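Local coordinates for immunoreactive 84kD antigen PG93 (Porphyromonas gingivalis, PDB 5M11), which serves as an essential surface component of the type IX secretion system of this oral bacterium, and binds calcium and zinc ions, at residues P311-F316 with H340-K345; F308-G312 with R351-F355. One frame throughout, in Å; residues are numbered along the deposited sequence.

Interaction 1 of 2, residues P311-F316 with H340-K345. With ZN (zinc ion), chain H.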
loop_
_atom_site.group_PDB
_atom_site.type_symbol
_atom_site.label_atom_id
_atom_site.label_comp_id
_atom_site.label_asym_id
_atom_site.label_seq_id
_atom_site.Cartn_x
_atom_site.Cartn_y
_atom_site.Cartn_z
ATOM N N PRO A 311 -6.031 3.808 8.022
ATOM C CA PRO A 311 -6.136 2.361 8.294
ATOM C C PRO A 311 -5.159 1.904 9.385
ATOM O O PRO A 311 -4.193 2.608 9.666
ATOM C CB PRO A 311 -5.815 1.715 6.939
ATOM C CG PRO A 311 -5.076 2.705 6.196
ATOM C CD PRO A 311 -5.480 4.065 6.678
ATOM N N GLY A 312 -5.434 0.754 10.007
ATOM C CA GLY A 312 -4.587 0.168 11.045
ATOM C C GLY A 312 -3.187 -0.148 10.550
ATOM O O GLY A 312 -2.214 0.016 11.287
ATOM N N ASP A 313 -3.094 -0.612 9.281
ATOM C CA ASP A 313 -1.888 -0.932 8.510
ATOM C C ASP A 313 -2.192 -0.715 7.016
ATOM O O ASP A 313 -3.323 -0.367 6.672
ATOM C CB ASP A 313 -1.366 -2.356 8.800
ATOM C CG ASP A 313 -2.363 -3.497 8.691
ATOM O OD1 ASP A 313 -2.258 -4.454 9.495
ATOM O OD2 ASP A 313 -3.198 -3.471 7.761
ATOM N N ASN A 314 -1.194 -0.877 6.139
ATOM C CA ASN A 314 -1.390 -0.663 4.701
ATOM C C ASN A 314 -1.523 -2.002 3.961
ATOM O O ASN A 314 -1.114 -2.101 2.793
ATOM C CB ASN A 314 -0.240 0.160 4.116
ATOM C CG ASN A 314 0.005 1.490 4.784
ATOM O OD1 ASN A 314 -0.890 2.329 4.890
ATOM N ND2 ASN A 314 1.256 1.751 5.143
ATOM N N ASP A 315 -2.140 -3.020 4.631
ATOM C CA ASP A 315 -2.286 -4.377 4.086
ATOM C C ASP A 315 -3.733 -4.681 3.651
ATOM O O ASP A 315 -4.635 -4.755 4.472
ATOM C CB ASP A 315 -1.787 -5.428 5.094
ATOM C CG ASP A 315 -0.396 -5.229 5.675
ATOM O OD1 ASP A 315 0.162 -4.120 5.532
ATOM O OD2 ASP A 315 0.108 -6.159 6.329
ATOM N N PHE A 316 -3.944 -4.846 2.342
ATOM C CA PHE A 316 -5.267 -5.094 1.779
ATOM C C PHE A 316 -5.213 -6.379 0.955
ATOM O O PHE A 316 -5.248 -6.360 -0.282
ATOM C CB PHE A 316 -5.771 -3.861 0.987
ATOM C CG PHE A 316 -5.908 -2.654 1.896
ATOM C CD1 PHE A 316 -7.143 -2.309 2.436
ATOM C CD2 PHE A 316 -4.784 -1.921 2.292
ATOM C CE1 PHE A 316 -7.253 -1.253 3.346
ATOM C CE2 PHE A 316 -4.891 -0.892 3.224
ATOM C CZ PHE A 316 -6.125 -0.555 3.734
ATOM N N HIS A 340 1.153 -13.282 11.039
ATOM C CA HIS A 340 0.836 -11.890 10.726
ATOM C C HIS A 340 -0.300 -11.464 11.623
ATOM O O HIS A 340 -1.374 -12.061 11.558
ATOM C CB HIS A 340 0.486 -11.683 9.241
ATOM C CG HIS A 340 0.431 -10.236 8.848
ATOM N ND1 HIS A 340 -0.610 -9.415 9.248
ATOM C CD2 HIS A 340 1.306 -9.503 8.119
ATOM C CE1 HIS A 340 -0.333 -8.216 8.759
ATOM N NE2 HIS A 340 0.809 -8.219 8.070
ATOM N N ALA A 341 -0.059 -10.457 12.483
ATOM C CA ALA A 341 -1.043 -9.926 13.428
ATOM C C ALA A 341 -2.401 -9.643 12.747
ATOM O O ALA A 341 -2.447 -9.011 11.686
ATOM C CB ALA A 341 -0.505 -8.664 14.075
ATOM N N GLY A 342 -3.469 -10.189 13.336
ATOM C CA GLY A 342 -4.834 -10.038 12.849
ATOM C C GLY A 342 -5.243 -8.582 12.839
ATOM O O GLY A 342 -4.888 -7.832 13.766
ATOM N N MET A 343 -5.928 -8.159 11.749
ATOM C CA MET A 343 -6.363 -6.781 11.563
ATOM C C MET A 343 -7.556 -6.710 10.600
ATOM O O MET A 343 -7.507 -7.209 9.466
ATOM C CB MET A 343 -5.184 -5.907 11.074
ATOM C CG MET A 343 -5.534 -4.475 10.733
ATOM S SD MET A 343 -5.763 -3.361 12.139
ATOM C CE MET A 343 -4.060 -3.192 12.736
ATOM N N VAL A 344 -8.637 -6.091 11.074
ATOM C CA VAL A 344 -9.839 -5.880 10.282
ATOM C C VAL A 344 -10.015 -4.356 10.204
ATOM O O VAL A 344 -9.936 -3.661 11.221
ATOM C CB VAL A 344 -11.081 -6.636 10.837
ATOM C CG1 VAL A 344 -12.303 -6.392 9.969
ATOM C CG2 VAL A 344 -10.818 -8.133 10.949
ATOM N N LYS A 345 -10.179 -3.837 8.991
ATOM C CA LYS A 345 -10.318 -2.409 8.799
ATOM C C LYS A 345 -11.618 -2.092 8.101
ATOM O O LYS A 345 -11.923 -2.693 7.068
ATOM C CB LYS A 345 -9.142 -1.881 7.994
ATOM C CG LYS A 345 -7.858 -1.847 8.777
ATOM C CD LYS A 345 -6.637 -1.806 7.894
ATOM C CE LYS A 345 -6.440 -3.078 7.118
ATOM N NZ LYS A 345 -5.386 -2.892 6.117
HETATM ZN ZN ZN H . 1.827 -6.434 7.503
#
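The ammonium NZ of K345 is gripped from several sides by the loop 311-316. It donates to the backbone O of D315 at 2.6 Å, coming from above the carbonyl plane, and forms a salt bridge with D313, whose OD2 lies 2.8 Å from NZ; a weak bond to the backbone O of D313 adds to these. F316 adds an aromatic neighbour: the ammonium sits over one face of its ring in a cation-pi contact, 19° off the ring normal. The long, flexible side chain of lysine suits this reach; a bend at chi3 (-68°) turns the chain past G312, whose N lies 3.5 Å from K345 CD, and on to the carboxylate. G312 also leaves room for M343, whose CE rests 3.8 Å from the glycine CA. At the far end a zinc ion joins the segments, bound by D315 OD2 and H340 NE2, each at 2.1 Å, with two further ligand atoms from elsewhere. H340 ND1 donates to A341 O, which limits rotation of the imidazole. The loop, which leads from strand 302-303 to strand 318-322, thus lies against the start of strand 343-347, itself flanked in its antiparallel sheet by strands 325-329 and 352-356.

Interaction 2 of 2, residues F308-G312 with R351-F355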
loop_
_atom_site.group_PDB
_atom_site.type_symbol
_atom_site.label_atom_id
_atom_site.label_comp_id
_atom_site.label_asym_id
_atom_site.label_seq_id
_atom_site.Cartn_x
_atom_site.Cartn_y
_atom_site.Cartn_z
ATOM N N PHE A 308 -4.565 12.502 13.085
ATOM C CA PHE A 308 -4.717 11.759 11.833
ATOM C C PHE A 308 -5.328 10.394 12.051
ATOM O O PHE A 308 -4.802 9.591 12.831
ATOM C CB PHE A 308 -3.378 11.564 11.112
ATOM C CG PHE A 308 -2.517 12.785 10.926
ATOM C CD1 PHE A 308 -2.689 13.616 9.824
ATOM C CD2 PHE A 308 -1.476 13.064 11.808
ATOM C CE1 PHE A 308 -1.857 14.721 9.625
ATOM C CE2 PHE A 308 -0.651 14.171 11.613
ATOM C CZ PHE A 308 -0.837 14.981 10.515
ATOM N N ASP A 309 -6.420 10.123 11.334
ATOM C CA ASP A 309 -7.078 8.819 11.356
ATOM C C ASP A 309 -7.000 8.193 9.970
ATOM O O ASP A 309 -7.396 8.820 8.992
ATOM C CB ASP A 309 -8.530 8.899 11.847
ATOM C CG ASP A 309 -9.241 7.557 11.832
ATOM O OD1 ASP A 309 -8.927 6.702 12.701
ATOM O OD2 ASP A 309 -10.078 7.347 10.935
ATOM N N GLY A 310 -6.448 6.980 9.921
ATOM C CA GLY A 310 -6.245 6.182 8.716
ATOM C C GLY A 310 -6.391 4.693 8.979
ATOM O O GLY A 310 -6.847 4.309 10.062
ATOM N N PRO A 311 -6.031 3.808 8.022
ATOM C CA PRO A 311 -6.136 2.361 8.294
ATOM C C PRO A 311 -5.159 1.904 9.385
ATOM O O PRO A 311 -4.193 2.608 9.666
ATOM C CB PRO A 311 -5.815 1.715 6.939
ATOM C CG PRO A 311 -5.076 2.705 6.196
ATOM C CD PRO A 311 -5.480 4.065 6.678
ATOM N N GLY A 312 -5.434 0.754 10.007
ATOM C CA GLY A 312 -4.587 0.168 11.045
ATOM C C GLY A 312 -3.187 -0.148 10.550
ATOM O O GLY A 312 -2.214 0.016 11.287
ATOM N N ARG A 351 -14.102 8.193 8.220
ATOM C CA ARG A 351 -13.261 7.666 9.311
ATOM C C ARG A 351 -13.092 6.126 9.246
ATOM O O ARG A 351 -13.881 5.448 8.603
ATOM C CB ARG A 351 -13.776 8.115 10.697
ATOM C CG ARG A 351 -14.978 7.350 11.283
ATOM C CD ARG A 351 -14.781 6.928 12.746
ATOM N NE ARG A 351 -14.432 8.060 13.614
ATOM C CZ ARG A 351 -14.663 8.123 14.922
ATOM N NH1 ARG A 351 -15.254 7.108 15.550
ATOM N NH2 ARG A 351 -14.315 9.202 15.614
ATOM N N TRP A 352 -12.031 5.606 9.893
ATOM C CA TRP A 352 -11.674 4.186 9.986
ATOM C C TRP A 352 -11.999 3.600 11.353
ATOM O O TRP A 352 -11.924 4.301 12.368
ATOM C CB TRP A 352 -10.167 3.964 9.741
ATOM C CG TRP A 352 -9.700 4.143 8.330
ATOM C CD1 TRP A 352 -9.289 5.306 7.742
ATOM C CD2 TRP A 352 -9.559 3.116 7.333
ATOM N NE1 TRP A 352 -8.895 5.066 6.443
ATOM C CE2 TRP A 352 -9.081 3.735 6.156
ATOM C CE3 TRP A 352 -9.805 1.730 7.315
ATOM C CZ2 TRP A 352 -8.863 3.016 4.970
ATOM C CZ3 TRP A 352 -9.578 1.023 6.142
ATOM C CH2 TRP A 352 -9.105 1.657 4.995
ATOM N N THR A 353 -12.289 2.280 11.374
ATOM C CA THR A 353 -12.520 1.460 12.573
ATOM C C THR A 353 -11.597 0.261 12.414
ATOM O O THR A 353 -11.747 -0.461 11.424
ATOM C CB THR A 353 -14.006 1.099 12.724
ATOM O OG1 THR A 353 -14.776 2.283 12.556
ATOM C CG2 THR A 353 -14.325 0.499 14.067
ATOM N N ASN A 354 -10.607 0.078 13.336
ATOM C CA ASN A 354 -9.638 -1.027 13.244
ATOM C C ASN A 354 -9.716 -2.035 14.410
ATOM O O ASN A 354 -9.546 -1.673 15.573
ATOM C CB ASN A 354 -8.199 -0.506 13.132
ATOM C CG ASN A 354 -8.001 0.664 12.206
ATOM O OD1 ASN A 354 -7.361 1.645 12.562
ATOM N ND2 ASN A 354 -8.523 0.600 11.001
ATOM N N PHE A 355 -9.931 -3.307 14.071
ATOM C CA PHE A 355 -9.958 -4.427 15.010
ATOM C C PHE A 355 -8.629 -5.143 14.880
ATOM O O PHE A 355 -8.447 -5.902 13.935
ATOM C CB PHE A 355 -11.143 -5.389 14.739
ATOM C CG PHE A 355 -12.515 -4.755 14.750
ATOM C CD1 PHE A 355 -13.277 -4.729 15.913
ATOM C CD2 PHE A 355 -13.043 -4.182 13.598
ATOM C CE1 PHE A 355 -14.545 -4.138 15.924
ATOM C CE2 PHE A 355 -14.304 -3.578 13.614
ATOM C CZ PHE A 355 -15.050 -3.567 14.776
#
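W352 lays one face of its indole along the backbone of G310 and the ring of P311. Its first atom, CB, is 3.4 Å from the carbonyl O of G310. CG follows above the same peptide, and CD1 comes to 3.2 Å from G310 C. Glycine suits this position because a CB here, though pointing away from the indole, would run into CD of P311. Further out, NE1 and CE2 lie under N and CD of P311, which sit over the same face, CD2 lies near P311 CA, and the benzene half, from CZ2 through CH2 to CZ3, reaches P311 CB. That CB stands 3.7 Å from the centroid of the six-membered ring and only 4° off its normal, a CH-pi contact placed almost centrally over the face. Proline and tryptophan are well matched here, the puckered ring offering polarised C-H groups to a broad aromatic surface.

D309 secures the start of the strand. Its carboxylate reaches W352 because chi1 (178°) swings CG away from the D309 amide nitrogen, and OD2 accepts the W352 amide N at 2.8 Å. The bond is nearly straight, 168° at the hydrogen, and uses the syn lone pair. The short aspartate side chain spans the gap between the loop and this backbone amide. Beyond the indole, N354 packs its amide group against G312, with N354 CG 3.4 Å from G312 N.

Beyond these segments, W352 also touches F316 and K345, while its ring meets that of Y347. Its strand, 352-356, is the last, an edge strand, of a four-stranded antiparallel sheet with strand order 1-2-3-4, the up-and-down meander characteristic of a beta-propeller blade, and the loop that leads into that blade's first strand packs here against its last.

Both interactions start from one loop, between strands 302-303 and 318-322, and share P311 and G312; their centres lie 10 Å apart. Along the chain the loop comes first, then strand 343-347, reached by interaction 1, and then strand 352-356, reached by interaction 2. These strands are antiparallel neighbours, linked by a probable hydrogen bond from F355 N to V344 O (2.9 Å), and side chains of the two contacts pack together where K345 CB meets W352 CZ3. The loop therefore lies across the last two strands of a four-stranded, blade-like sheet while leading into its first, joining the zinc site at one end to the tryptophan packing at the other.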